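Local coordinates for protein beta sliding clamp (Bartonella birtlesii LL-WM9, PDB 6PTR) that probably forms a ring-shaped head-to-tail homodimer around DNA that tethers DNA polymerases and other proteins and makes replication processive, at residues C136-S141 with I231-T236; H147-T152 with L180-T185; Q153-T158 with R189-D194; Y163-I168 with T255-Q260; G167-I172 with G206-R211. All blocks are in the same frame, centred on the assembly; numbering follows the deposited sequence.

Interaction 1: C136-S141 with I231-T236; sequences CRFFLS and IELSET
The ring of F138 overlaps I231, which comes over one of its faces. I231 CB lies 4.1 Å from the centroid of the F138 ring and 18° off the ring normal, a CH-pi contact. F138 CG takes the crowded position between its backbone N and carbonyl carbon (chi1 61°). This swings the ring alongside I231, and F138 CZ meets I231 CG2 at 3.8 Å. The ring edge is turned to L233, where F138 CE1 is 3.7 Å from L233 CD2. The same methyl, L233 CD2, also touches C136 SG at 3.9 Å. L140 extends this buried apolar row beyond I231.

On the other face of the sheet R137 and E232 run side by side. R137 is extended from CG to NE. R137 NE makes a long salt bridge to E232 OE2 (3.9 Å), which sits at the guanidinium edge and near its plane. Carboxylate and guanidinium are almost perpendicular.

The backbones form an antiparallel ladder. C136 with L233 and F138 with I231 are hydrogen-bonded pairs, and R137 with E232 is not. The bond from I231 N to F138 O is short and straight (2.8 Å, 166°).

Within the chain, strand 136-141 of the central domain edges a sheet that continues through strand 59-69 into the N-terminal domain. Strand 228-233 separates it from strand 237-242. P198 and F170 pack on F138, and S141 OG caps the start of helix 142-152.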
# COMPACT_ATOMS: atom_id res chain seq x y z
N CYS C 136 4.72 39.14 15.03
CA CYS C 136 5.59 39.12 13.86
C CYS C 136 4.76 38.68 12.66
O CYS C 136 4.00 37.72 12.76
CB CYS C 136 6.77 38.17 14.08
SG CYS C 136 7.90 37.98 12.67
N ARG C 137 4.92 39.38 11.54
CA ARG C 137 4.16 39.09 10.33
C ARG C 137 5.04 39.41 9.13
O ARG C 137 5.58 40.51 9.04
CB ARG C 137 2.87 39.91 10.30
CG ARG C 137 2.01 39.77 9.02
CD ARG C 137 0.66 40.45 9.22
NE ARG C 137 -0.25 40.26 8.10
CZ ARG C 137 -0.25 41.01 7.01
NH1 ARG C 137 0.62 42.01 6.89
NH2 ARG C 137 -1.12 40.77 6.03
N PHE C 138 5.21 38.44 8.24
CA PHE C 138 6.04 38.64 7.06
C PHE C 138 5.56 37.68 5.98
O PHE C 138 4.66 36.87 6.20
CB PHE C 138 7.53 38.46 7.37
CG PHE C 138 7.90 37.09 7.87
CD1 PHE C 138 7.70 36.74 9.20
CD2 PHE C 138 8.49 36.16 7.03
CE1 PHE C 138 8.06 35.48 9.67
CE2 PHE C 138 8.85 34.91 7.50
CZ PHE C 138 8.64 34.57 8.81
N PHE C 139 6.15 37.80 4.79
CA PHE C 139 5.74 36.99 3.64
C PHE C 139 6.95 36.27 3.06
O PHE C 139 8.05 36.82 3.03
CB PHE C 139 5.10 37.86 2.55
CG PHE C 139 3.84 38.56 2.98
CD1 PHE C 139 3.90 39.74 3.71
CD2 PHE C 139 2.60 38.03 2.67
CE1 PHE C 139 2.73 40.37 4.11
CE2 PHE C 139 1.43 38.67 3.05
CZ PHE C 139 1.50 39.83 3.78
N LEU C 140 6.72 35.04 2.60
CA LEU C 140 7.67 34.28 1.78
C LEU C 140 6.90 33.72 0.59
O LEU C 140 5.72 33.41 0.71
CB LEU C 140 8.29 33.10 2.52
CG LEU C 140 9.31 33.26 3.63
CD1 LEU C 140 9.72 31.86 4.11
CD2 LEU C 140 10.50 34.01 3.09
N SER C 141 7.57 33.55 -0.54
CA SER C 141 6.91 32.83 -1.61
C SER C 141 6.67 31.40 -1.18
O SER C 141 7.44 30.82 -0.40
CB SER C 141 7.73 32.87 -2.91
OG SER C 141 8.89 32.06 -2.82
N ILE C 231 3.16 34.59 6.92
CA ILE C 231 3.57 33.89 8.12
C ILE C 231 3.43 34.84 9.30
O ILE C 231 3.97 35.96 9.27
CB ILE C 231 5.01 33.35 8.01
CG1 ILE C 231 5.10 32.38 6.82
CG2 ILE C 231 5.40 32.63 9.30
CD1 ILE C 231 6.48 31.76 6.66
N GLU C 232 2.70 34.41 10.32
CA GLU C 232 2.48 35.22 11.51
C GLU C 232 2.86 34.38 12.72
O GLU C 232 2.60 33.18 12.76
CB GLU C 232 1.01 35.68 11.61
CG GLU C 232 0.59 36.68 10.55
CD GLU C 232 -0.90 36.90 10.54
OE1 GLU C 232 -1.64 35.99 10.10
OE2 GLU C 232 -1.33 37.96 11.00
N LEU C 233 3.51 35.00 13.70
CA LEU C 233 3.85 34.18 14.84
C LEU C 233 3.95 35.01 16.10
O LEU C 233 4.10 36.24 16.08
CB LEU C 233 5.16 33.38 14.64
CG LEU C 233 6.51 34.02 14.33
CD1 LEU C 233 7.67 33.07 14.69
CD2 LEU C 233 6.57 34.36 12.85
N SER C 234 3.80 34.29 17.21
CA SER C 234 4.12 34.73 18.56
C SER C 234 5.05 33.68 19.14
O SER C 234 5.54 32.80 18.43
CB SER C 234 2.84 34.88 19.38
OG SER C 234 2.26 33.61 19.60
N GLU C 235 5.27 33.75 20.45
CA GLU C 235 6.05 32.68 21.04
C GLU C 235 5.21 31.45 21.36
O GLU C 235 5.78 30.40 21.71
CB GLU C 235 6.79 33.20 22.27
CG GLU C 235 7.95 34.11 21.86
CD GLU C 235 8.46 34.97 22.97
OE1 GLU C 235 8.29 34.59 24.14
OE2 GLU C 235 9.03 36.04 22.68
N THR C 236 3.89 31.51 21.17
CA THR C 236 3.00 30.39 21.44
C THR C 236 2.33 29.79 20.21
O THR C 236 1.95 28.62 20.25
CB THR C 236 1.90 30.78 22.44
OG1 THR C 236 1.07 31.79 21.88
CG2 THR C 236 2.51 31.29 23.75

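Interaction 2: H147-T152 with L180-T185; sequences HLLDCT and LRLVAT
The ring of H147 carries C151 SG on one face, 3.6 Å above its plane and toward its rim. This pair lies within 147-152 and does not touch the strand. The flat guanidinium of R181 is on the far side of the strand, where it makes a salt bridge with D194 and a hydrogen bond with Y259. The contact is made by aliphatic groups, and every residue that touches is buried.

L182 is the centre of it. Its CG is anti to the carbonyl carbon (chi1 -73°), and its two methyls push up against the helix. L182 CD2 meets L148 CB at 3.7 Å, with the two side chains crossing at about a right angle. The same methyl, L182 CD2, touches L149 CD2 at 3.9 Å. L148 CD1 reaches along the strand to L180 CD2 at 4.4 Å.

T152 closes the other end. T152 OG1 turns back into the helix and gives a hydrogen bond to L148 O (2.9 Å), in the carbonyl plane and on a lone pair. That satisfies a buried hydroxyl and holds T152 CG2 over the strand, 3.7 Å from L182 O. T152 O lies 3.3 Å from A184 CB, so the backbones come close here.

The helix and strand segments run nearly parallel, 24° apart, with their axes 8.4 Å apart at closest approach. Helix 142-152 thus packs on the sheet of the central domain, running nearly along strand 179-185, with L148 and T152 on V193 of strand 189-196, T152 on I168 of strand 167-173, and L149 against helix 211-221.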
# COMPACT_ATOMS: atom_id res chain seq x y z
N HIS C 147 10.96 25.00 -0.42
CA HIS C 147 12.38 24.67 -0.47
C HIS C 147 12.94 24.53 0.94
O HIS C 147 13.66 23.58 1.24
CB HIS C 147 13.13 25.74 -1.26
CG HIS C 147 14.62 25.60 -1.20
ND1 HIS C 147 15.30 24.56 -1.80
CD2 HIS C 147 15.56 26.37 -0.60
CE1 HIS C 147 16.59 24.70 -1.58
NE2 HIS C 147 16.78 25.79 -0.85
N LEU C 148 12.63 25.49 1.82
CA LEU C 148 13.15 25.43 3.19
C LEU C 148 12.69 24.16 3.89
O LEU C 148 13.48 23.49 4.57
CB LEU C 148 12.72 26.66 3.97
CG LEU C 148 13.12 28.01 3.37
CD1 LEU C 148 12.38 29.13 4.07
CD2 LEU C 148 14.62 28.20 3.48
N LEU C 149 11.40 23.83 3.76
CA LEU C 149 10.87 22.64 4.42
C LEU C 149 11.40 21.36 3.77
O LEU C 149 11.66 20.37 4.46
CB LEU C 149 9.34 22.66 4.39
CG LEU C 149 8.74 23.82 5.18
CD1 LEU C 149 7.24 23.92 4.99
CD2 LEU C 149 9.06 23.71 6.67
N ASP C 150 11.55 21.37 2.44
CA ASP C 150 12.12 20.21 1.75
C ASP C 150 13.54 19.92 2.20
O ASP C 150 13.96 18.75 2.23
CB ASP C 150 12.14 20.43 0.23
CG ASP C 150 10.80 20.16 -0.42
OD1 ASP C 150 9.96 19.45 0.17
OD2 ASP C 150 10.62 20.64 -1.56
N CYS C 151 14.31 20.95 2.54
CA CYS C 151 15.67 20.71 3.01
C CYS C 151 15.73 20.10 4.41
O CYS C 151 16.77 19.52 4.77
CB CYS C 151 16.48 22.00 3.03
SG CYS C 151 16.90 22.70 1.43
N THR C 152 14.67 20.23 5.22
CA THR C 152 14.78 19.95 6.65
C THR C 152 13.79 18.93 7.19
O THR C 152 14.08 18.31 8.21
CB THR C 152 14.62 21.25 7.46
OG1 THR C 152 13.45 21.95 7.03
CG2 THR C 152 15.84 22.16 7.23
N LEU C 180 17.19 34.02 7.61
CA LEU C 180 16.16 33.17 8.18
C LEU C 180 16.63 31.73 8.01
O LEU C 180 16.99 31.34 6.90
CB LEU C 180 14.82 33.36 7.47
CG LEU C 180 13.73 32.32 7.78
CD1 LEU C 180 13.27 32.40 9.23
CD2 LEU C 180 12.55 32.54 6.82
N ARG C 181 16.66 30.98 9.11
CA ARG C 181 17.24 29.65 9.11
C ARG C 181 16.25 28.65 9.66
O ARG C 181 15.48 28.96 10.58
CB ARG C 181 18.55 29.62 9.94
CG ARG C 181 19.17 28.23 10.10
CD ARG C 181 20.52 28.40 10.83
NE ARG C 181 21.59 28.94 9.96
CZ ARG C 181 22.79 29.28 10.40
NH1 ARG C 181 23.10 29.16 11.69
NH2 ARG C 181 23.70 29.74 9.54
N LEU C 182 16.25 27.46 9.09
CA LEU C 182 15.52 26.32 9.62
C LEU C 182 16.52 25.22 9.89
O LEU C 182 17.36 24.95 9.03
CB LEU C 182 14.47 25.78 8.63
CG LEU C 182 13.20 26.61 8.42
CD1 LEU C 182 13.50 27.93 7.78
CD2 LEU C 182 12.25 25.80 7.55
N VAL C 183 16.42 24.61 11.08
CA VAL C 183 17.25 23.47 11.48
C VAL C 183 16.34 22.36 11.98
O VAL C 183 15.38 22.60 12.74
CB VAL C 183 18.28 23.85 12.56
CG1 VAL C 183 19.00 22.59 13.09
CG2 VAL C 183 19.32 24.83 12.00
N ALA C 184 16.65 21.13 11.58
CA ALA C 184 15.99 19.97 12.16
C ALA C 184 17.04 18.91 12.46
O ALA C 184 18.03 18.76 11.73
CB ALA C 184 14.93 19.36 11.21
N THR C 185 16.80 18.16 13.51
CA THR C 185 17.71 17.07 13.83
C THR C 185 16.96 16.02 14.63
O THR C 185 15.97 16.31 15.31
CB THR C 185 18.92 17.60 14.61
OG1 THR C 185 19.85 16.53 14.84
CG2 THR C 185 18.47 18.15 15.95

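Interaction 3: Q153-T158 with R189-D194; sequences QFAIST and RLAQVD
R189 has its CG anti to the carbonyl carbon, and its chain bends at chi3 (-76°), which brings the guanidinium back over the loop. F154 CG sits in the crowded position between its backbone N and carbonyl carbon (chi1 79°). The ring and the guanidinium end up almost perpendicular, 86° apart.

F154 O lies over one face of the guanidinium, 3.1 Å above its plane. The angle is poor for a direct hydrogen bond. A water joins them instead, giving to F154 O (3.0 Å) and accepting from R189 NH1 (3.2 Å). R189 also has stronger partners, with salt bridges from NH1 to D341 and from NH2 to D186.

Further along the strand the contact is apolar. F154 CE1 meets A191 CB at 3.9 Å. A155 CB covers the centre of one face of the F154 ring and lies 4.2 Å from A191 CB. A155 therefore fills the corner between the ring and the strand.

The loop follows helix 142-152 and packs on strand 189-196, which lies between strands 179-185 and 372-376. F154 continues onto helix 336-345, so the contact sits where the central and C-terminal domains meet.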
# COMPACT_ATOMS: atom_id res chain seq x y z
N GLN C 153 12.64 18.73 6.54
CA GLN C 153 11.60 17.87 7.12
C GLN C 153 12.11 16.45 7.41
O GLN C 153 11.77 15.86 8.45
CB GLN C 153 10.40 17.81 6.19
CG GLN C 153 9.30 16.96 6.71
CD GLN C 153 8.18 16.86 5.71
OE1 GLN C 153 8.40 17.08 4.51
NE2 GLN C 153 6.98 16.53 6.18
N PHE C 154 12.89 15.87 6.50
CA PHE C 154 13.28 14.48 6.67
C PHE C 154 14.08 14.25 7.94
O PHE C 154 14.11 13.12 8.44
CB PHE C 154 14.11 14.00 5.47
CG PHE C 154 15.54 14.44 5.53
CD1 PHE C 154 15.88 15.76 5.27
CD2 PHE C 154 16.54 13.54 5.89
CE1 PHE C 154 17.21 16.19 5.34
CE2 PHE C 154 17.85 13.95 5.95
CZ PHE C 154 18.19 15.26 5.70
N ALA C 155 14.76 15.27 8.47
CA ALA C 155 15.64 15.05 9.62
C ALA C 155 14.92 15.20 10.96
O ALA C 155 15.54 14.98 12.00
CB ALA C 155 16.84 16.00 9.57
N ILE C 156 13.64 15.55 10.95
CA ILE C 156 12.92 15.78 12.20
C ILE C 156 12.81 14.49 12.99
O ILE C 156 12.51 13.41 12.43
CB ILE C 156 11.51 16.32 11.93
CG1 ILE C 156 11.54 17.67 11.24
CG2 ILE C 156 10.71 16.40 13.23
CD1 ILE C 156 10.16 18.04 10.73
N SER C 157 13.02 14.60 14.30
CA SER C 157 12.83 13.47 15.19
C SER C 157 11.37 13.07 15.26
O SER C 157 10.47 13.92 15.27
CB SER C 157 13.32 13.83 16.59
OG SER C 157 13.20 12.71 17.48
N THR C 158 11.13 11.76 15.34
CA THR C 158 9.83 11.21 15.70
C THR C 158 9.86 10.50 17.05
O THR C 158 8.88 9.83 17.40
CB THR C 158 9.34 10.26 14.60
OG1 THR C 158 10.23 9.13 14.52
CG2 THR C 158 9.33 10.97 13.27
N ARG C 189 21.11 12.71 12.38
CA ARG C 189 21.12 13.55 11.18
C ARG C 189 20.80 14.98 11.60
O ARG C 189 20.02 15.20 12.53
CB ARG C 189 20.05 13.08 10.17
CG ARG C 189 20.08 11.58 9.83
CD ARG C 189 18.81 11.16 9.09
NE ARG C 189 17.66 11.04 10.00
CZ ARG C 189 16.45 10.66 9.61
NH1 ARG C 189 16.21 10.36 8.34
NH2 ARG C 189 15.46 10.59 10.50
N LEU C 190 21.40 15.95 10.92
CA LEU C 190 20.97 17.33 11.12
C LEU C 190 20.92 18.00 9.77
O LEU C 190 21.78 17.76 8.92
CB LEU C 190 21.92 18.12 12.04
CG LEU C 190 21.56 19.60 12.23
CD1 LEU C 190 21.87 20.05 13.67
CD2 LEU C 190 22.30 20.49 11.25
N ALA C 191 19.90 18.85 9.57
CA ALA C 191 19.78 19.62 8.34
C ALA C 191 19.68 21.10 8.71
O ALA C 191 18.99 21.45 9.66
CB ALA C 191 18.52 19.20 7.52
N GLN C 192 20.40 21.93 7.96
CA GLN C 192 20.39 23.38 8.15
C GLN C 192 20.23 24.06 6.81
O GLN C 192 21.01 23.79 5.89
CB GLN C 192 21.71 23.85 8.80
CG GLN C 192 21.77 25.36 8.95
CD GLN C 192 23.10 25.83 9.54
OE1 GLN C 192 23.27 25.83 10.74
NE2 GLN C 192 24.02 26.25 8.69
N VAL C 193 19.24 24.94 6.69
CA VAL C 193 19.06 25.74 5.48
C VAL C 193 18.89 27.20 5.86
O VAL C 193 18.17 27.51 6.82
CB VAL C 193 17.88 25.23 4.62
CG1 VAL C 193 16.55 25.22 5.42
CG2 VAL C 193 17.79 26.03 3.32
N ASP C 194 19.53 28.08 5.09
CA ASP C 194 19.50 29.53 5.26
C ASP C 194 18.90 30.19 4.03
O ASP C 194 19.04 29.68 2.91
CB ASP C 194 20.91 30.12 5.44
CG ASP C 194 21.54 29.74 6.76
OD1 ASP C 194 20.80 29.43 7.70
OD2 ASP C 194 22.78 29.76 6.86
O HOH W 1 13.11 10.39 7.61

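Interaction 4: Y163-I168 with T255-Q260; sequences YYLNGI and TFPDYQ
Residues 163-165 form a 3-10 turn, N166 centres an inverse gamma turn, and the chain then enters strand 167-173, while 255-258 runs past it as a loop with a second inverse gamma turn at D258. No hydrogen bond joins the two segments.

Y164 CG takes the crowded position between its backbone N and carbonyl carbon (chi1 51°), which stands the ring up against the loop. T255 O lies over one face of this ring, 3.5 Å from Y164 CD1 and toward the rim. Y164 CE1 also meets P257 CD at 4.0 Å. On the backbone side, Y164 O is at the edge of the F256 ring, 3.5 Å from F256 CD1.

The site is the peptide-binding surface of the clamp, at the junction of the central and C-terminal domains. Here the bound griselimycin packs on Y164 and P257, and D258 makes backbone hydrogen bonds to it. In bacterial beta clamps this pocket receives the binding motifs of polymerases and other partners.

L165 packs on P257. L165 CD2 touches P257 CD at 3.7 Å and F256 CE1 at 4.0 Å. P257 CD in turn lies over one face of the F256 ring, 3.4 Å above its plane. The ring of F256 also meets that of Y169, their planes about 15° apart, and packs on V183 of strand 179-185.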
# COMPACT_ATOMS: atom_id res chain seq x y z
N TYR C 163 10.88 15.48 22.72
CA TYR C 163 9.74 16.19 22.15
C TYR C 163 10.14 17.52 21.51
O TYR C 163 9.53 17.91 20.50
CB TYR C 163 8.65 16.43 23.21
CG TYR C 163 8.91 17.63 24.10
CD1 TYR C 163 8.27 18.85 23.86
CD2 TYR C 163 9.80 17.55 25.16
CE1 TYR C 163 8.52 19.96 24.68
CE2 TYR C 163 10.05 18.64 25.97
CZ TYR C 163 9.41 19.84 25.73
OH TYR C 163 9.68 20.91 26.55
N TYR C 164 11.15 18.21 22.03
CA TYR C 164 11.47 19.48 21.39
C TYR C 164 12.41 19.32 20.21
O TYR C 164 12.81 20.33 19.62
CB TYR C 164 12.04 20.52 22.39
CG TYR C 164 13.18 20.10 23.28
CD1 TYR C 164 14.48 19.97 22.78
CD2 TYR C 164 12.97 19.89 24.64
CE1 TYR C 164 15.54 19.60 23.63
CE2 TYR C 164 14.01 19.52 25.48
CZ TYR C 164 15.29 19.38 24.97
OH TYR C 164 16.31 19.02 25.82
N LEU C 165 12.79 18.08 19.87
CA LEU C 165 13.37 17.78 18.57
C LEU C 165 12.31 17.38 17.56
O LEU C 165 12.64 17.18 16.39
CB LEU C 165 14.41 16.64 18.68
CG LEU C 165 15.66 16.92 19.53
CD1 LEU C 165 16.70 15.85 19.25
CD2 LEU C 165 16.23 18.29 19.24
N ASN C 166 11.04 17.26 17.97
CA ASN C 166 9.97 16.81 17.07
C ASN C 166 9.39 18.01 16.31
O ASN C 166 8.19 18.25 16.31
CB ASN C 166 8.88 16.08 17.85
CG ASN C 166 9.19 14.59 18.05
OD1 ASN C 166 8.43 13.71 17.61
ND2 ASN C 166 10.32 14.30 18.69
N GLY C 167 10.26 18.76 15.66
CA GLY C 167 9.81 19.91 14.89
C GLY C 167 11.02 20.57 14.28
O GLY C 167 12.13 20.04 14.34
N ILE C 168 10.80 21.74 13.70
CA ILE C 168 11.86 22.48 13.01
C ILE C 168 12.11 23.78 13.76
O ILE C 168 11.16 24.50 14.10
CB ILE C 168 11.48 22.78 11.55
CG1 ILE C 168 11.42 21.49 10.74
CG2 ILE C 168 12.50 23.77 10.93
CD1 ILE C 168 10.99 21.75 9.28
N THR C 255 13.02 24.49 24.58
CA THR C 255 14.17 25.22 24.06
C THR C 255 14.97 24.30 23.15
O THR C 255 15.41 23.23 23.58
CB THR C 255 15.03 25.74 25.20
OG1 THR C 255 14.25 26.62 26.01
CG2 THR C 255 16.22 26.51 24.64
N PHE C 256 15.19 24.72 21.90
CA PHE C 256 15.95 23.91 20.96
C PHE C 256 17.44 23.88 21.35
O PHE C 256 17.96 24.87 21.87
CB PHE C 256 15.77 24.47 19.55
CG PHE C 256 16.08 23.50 18.45
CD1 PHE C 256 15.18 22.50 18.13
CD2 PHE C 256 17.28 23.57 17.74
CE1 PHE C 256 15.45 21.58 17.12
CE2 PHE C 256 17.55 22.67 16.71
CZ PHE C 256 16.61 21.67 16.40
N PRO C 257 18.14 22.76 21.12
CA PRO C 257 19.56 22.70 21.50
C PRO C 257 20.43 23.68 20.74
O PRO C 257 20.06 24.23 19.70
CB PRO C 257 19.97 21.25 21.17
CG PRO C 257 18.67 20.47 21.17
CD PRO C 257 17.60 21.45 20.69
N ASP C 258 21.63 23.89 21.29
CA ASP C 258 22.65 24.78 20.72
C ASP C 258 23.31 24.03 19.56
O ASP C 258 24.45 23.56 19.64
CB ASP C 258 23.62 25.18 21.81
CG ASP C 258 24.67 26.19 21.35
OD1 ASP C 258 24.60 26.66 20.20
OD2 ASP C 258 25.55 26.49 22.17
N TYR C 259 22.54 23.91 18.47
CA TYR C 259 22.90 23.04 17.35
C TYR C 259 24.18 23.48 16.65
O TYR C 259 24.82 22.66 15.99
CB TYR C 259 21.76 22.97 16.33
CG TYR C 259 21.56 24.31 15.66
CD1 TYR C 259 22.29 24.65 14.53
CD2 TYR C 259 20.71 25.26 16.22
CE1 TYR C 259 22.18 25.90 13.95
CE2 TYR C 259 20.59 26.53 15.63
CZ TYR C 259 21.33 26.83 14.51
OH TYR C 259 21.25 28.07 13.93
N GLN C 260 24.56 24.77 16.74
CA GLN C 260 25.78 25.20 16.07
C GLN C 260 27.00 24.47 16.62
O GLN C 260 28.00 24.34 15.91
CB GLN C 260 25.96 26.72 16.20
CG GLN C 260 24.87 27.46 15.45
CD GLN C 260 24.97 28.97 15.58
OE1 GLN C 260 26.02 29.50 15.95
NE2 GLN C 260 23.89 29.67 15.26

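Interaction 5: G167-I172 with G206-R211; sequences GIYFHI and GVIIPR
F170 N gives a straight hydrogen bond to V207 O (2.7 Å, 179°), and V207 N returns one to F170 O at 3.0 Å. In the next such pair, I209 N to I168 O is 2.8 Å and I168 N to I209 O is 2.9 Å. Y169 with I208 and G167 with P210 are the non-hydrogen-bonded pairs of this antiparallel ladder. With no side chain on G167, its CA can come within 2.9 Å of I209 O.

H171 ND1 gives a hydrogen bond to Y169 O (3.1 Å) from above the carbonyl plane. H171 CG is in the crowded position, which folds the ring over Y169. Y169 CE2 lies 3.3 Å above the centre of the H171 ring. H171 NE2 has a stronger partner in Y259 OH.

On the face that holds I168, F170, V207 and I209, I209 CD1 packs on F170 CB at 3.7 Å and reaches the F170 ring, while V207 CG2 touches F170 CB. On the face of Y169 and I208, Y169 CE1 approaches the G206 backbone obliquely.

In the central domain, strand 207-210 edges this sheet within the chain, beside strand 167-173. P210 is the N-cap of helix 211-221, whose V214 packs on I168 and I209.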
# COMPACT_ATOMS: atom_id res chain seq x y z
N GLY C 167 10.26 18.76 15.66
CA GLY C 167 9.81 19.91 14.89
C GLY C 167 11.02 20.57 14.28
O GLY C 167 12.13 20.04 14.34
N ILE C 168 10.80 21.74 13.70
CA ILE C 168 11.86 22.48 13.01
C ILE C 168 12.11 23.78 13.76
O ILE C 168 11.16 24.50 14.10
CB ILE C 168 11.48 22.78 11.55
CG1 ILE C 168 11.42 21.49 10.74
CG2 ILE C 168 12.50 23.77 10.93
CD1 ILE C 168 10.99 21.75 9.28
N TYR C 169 13.37 24.09 14.01
CA TYR C 169 13.71 25.31 14.72
C TYR C 169 13.82 26.42 13.68
O TYR C 169 14.76 26.43 12.88
CB TYR C 169 15.01 25.14 15.50
CG TYR C 169 15.42 26.35 16.32
CD1 TYR C 169 14.49 27.01 17.13
CD2 TYR C 169 16.72 26.84 16.29
CE1 TYR C 169 14.86 28.14 17.89
CE2 TYR C 169 17.09 27.95 17.06
CZ TYR C 169 16.16 28.57 17.85
OH TYR C 169 16.52 29.67 18.59
N PHE C 170 12.89 27.38 13.74
CA PHE C 170 12.66 28.43 12.75
C PHE C 170 13.13 29.72 13.42
O PHE C 170 12.54 30.13 14.41
CB PHE C 170 11.15 28.43 12.47
CG PHE C 170 10.66 29.36 11.37
CD1 PHE C 170 10.61 28.94 10.06
CD2 PHE C 170 10.06 30.57 11.70
CE1 PHE C 170 10.08 29.76 9.07
CE2 PHE C 170 9.52 31.39 10.70
CZ PHE C 170 9.54 30.97 9.40
N HIS C 171 14.24 30.30 12.93
CA HIS C 171 14.89 31.37 13.69
C HIS C 171 15.72 32.26 12.78
O HIS C 171 16.02 31.92 11.64
CB HIS C 171 15.77 30.76 14.82
CG HIS C 171 16.92 29.92 14.34
ND1 HIS C 171 16.75 28.73 13.67
CD2 HIS C 171 18.26 30.09 14.48
CE1 HIS C 171 17.94 28.20 13.41
NE2 HIS C 171 18.87 29.00 13.90
N ILE C 172 16.11 33.42 13.34
CA ILE C 172 16.90 34.43 12.65
C ILE C 172 18.35 34.30 13.07
O ILE C 172 18.65 34.06 14.25
CB ILE C 172 16.37 35.85 12.96
CG1 ILE C 172 14.94 35.99 12.44
CG2 ILE C 172 17.27 36.91 12.36
CD1 ILE C 172 14.76 35.52 11.02
N GLY C 206 12.96 32.81 18.02
CA GLY C 206 13.23 31.47 17.52
C GLY C 206 12.18 30.53 18.06
O GLY C 206 11.95 30.46 19.27
N VAL C 207 11.52 29.80 17.16
CA VAL C 207 10.41 28.93 17.53
C VAL C 207 10.56 27.55 16.91
O VAL C 207 11.24 27.35 15.90
CB VAL C 207 9.04 29.52 17.13
CG1 VAL C 207 8.87 30.94 17.72
CG2 VAL C 207 8.89 29.54 15.61
N ILE C 208 9.89 26.58 17.52
CA ILE C 208 9.94 25.18 17.08
C ILE C 208 8.58 24.86 16.48
O ILE C 208 7.58 24.78 17.20
CB ILE C 208 10.29 24.23 18.22
CG1 ILE C 208 11.64 24.59 18.83
CG2 ILE C 208 10.30 22.76 17.72
CD1 ILE C 208 11.90 23.84 20.14
N ILE C 209 8.54 24.67 15.16
CA ILE C 209 7.28 24.33 14.49
C ILE C 209 7.06 22.83 14.62
O ILE C 209 7.94 22.06 14.22
CB ILE C 209 7.32 24.73 13.02
CG1 ILE C 209 7.73 26.19 12.88
CG2 ILE C 209 5.98 24.38 12.36
CD1 ILE C 209 8.16 26.58 11.44
N PRO C 210 5.93 22.37 15.16
CA PRO C 210 5.74 20.92 15.37
C PRO C 210 5.76 20.12 14.07
O PRO C 210 5.32 20.59 13.01
CB PRO C 210 4.37 20.83 16.04
CG PRO C 210 4.13 22.21 16.61
CD PRO C 210 4.80 23.16 15.67
N ARG C 211 6.27 18.89 14.19
CA ARG C 211 6.34 17.94 13.09
C ARG C 211 5.02 17.80 12.33
O ARG C 211 5.02 17.76 11.09
CB ARG C 211 6.78 16.58 13.65
CG ARG C 211 6.88 15.47 12.64
CD ARG C 211 7.68 14.30 13.20
NE ARG C 211 7.22 13.89 14.52
CZ ARG C 211 6.28 12.98 14.74
NH1 ARG C 211 5.94 12.66 15.98
NH2 ARG C 211 5.68 12.40 13.71

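From the N terminus, strand 136-141 is the first segment, and interaction 1 closes the widest loop, joining it to 231-236. Interactions 2, 3 and 5 are nested within that loop. Helix 142-152 then meets strand 179-185 (interaction 2), and the following loop meets strand 189-196 (interaction 3). These two cross each other, and both cross interactions 4 and 5. Interaction 5 pairs strand 167-173 with 207-210. Interaction 4 shares G167 and I168 with it but runs on to 255-260, so it crosses interaction 1. Interactions 2, 3, 4 and 5 all reach one sheet. Interaction 1 lies at the edge of another, and touches interactions 2 and 5.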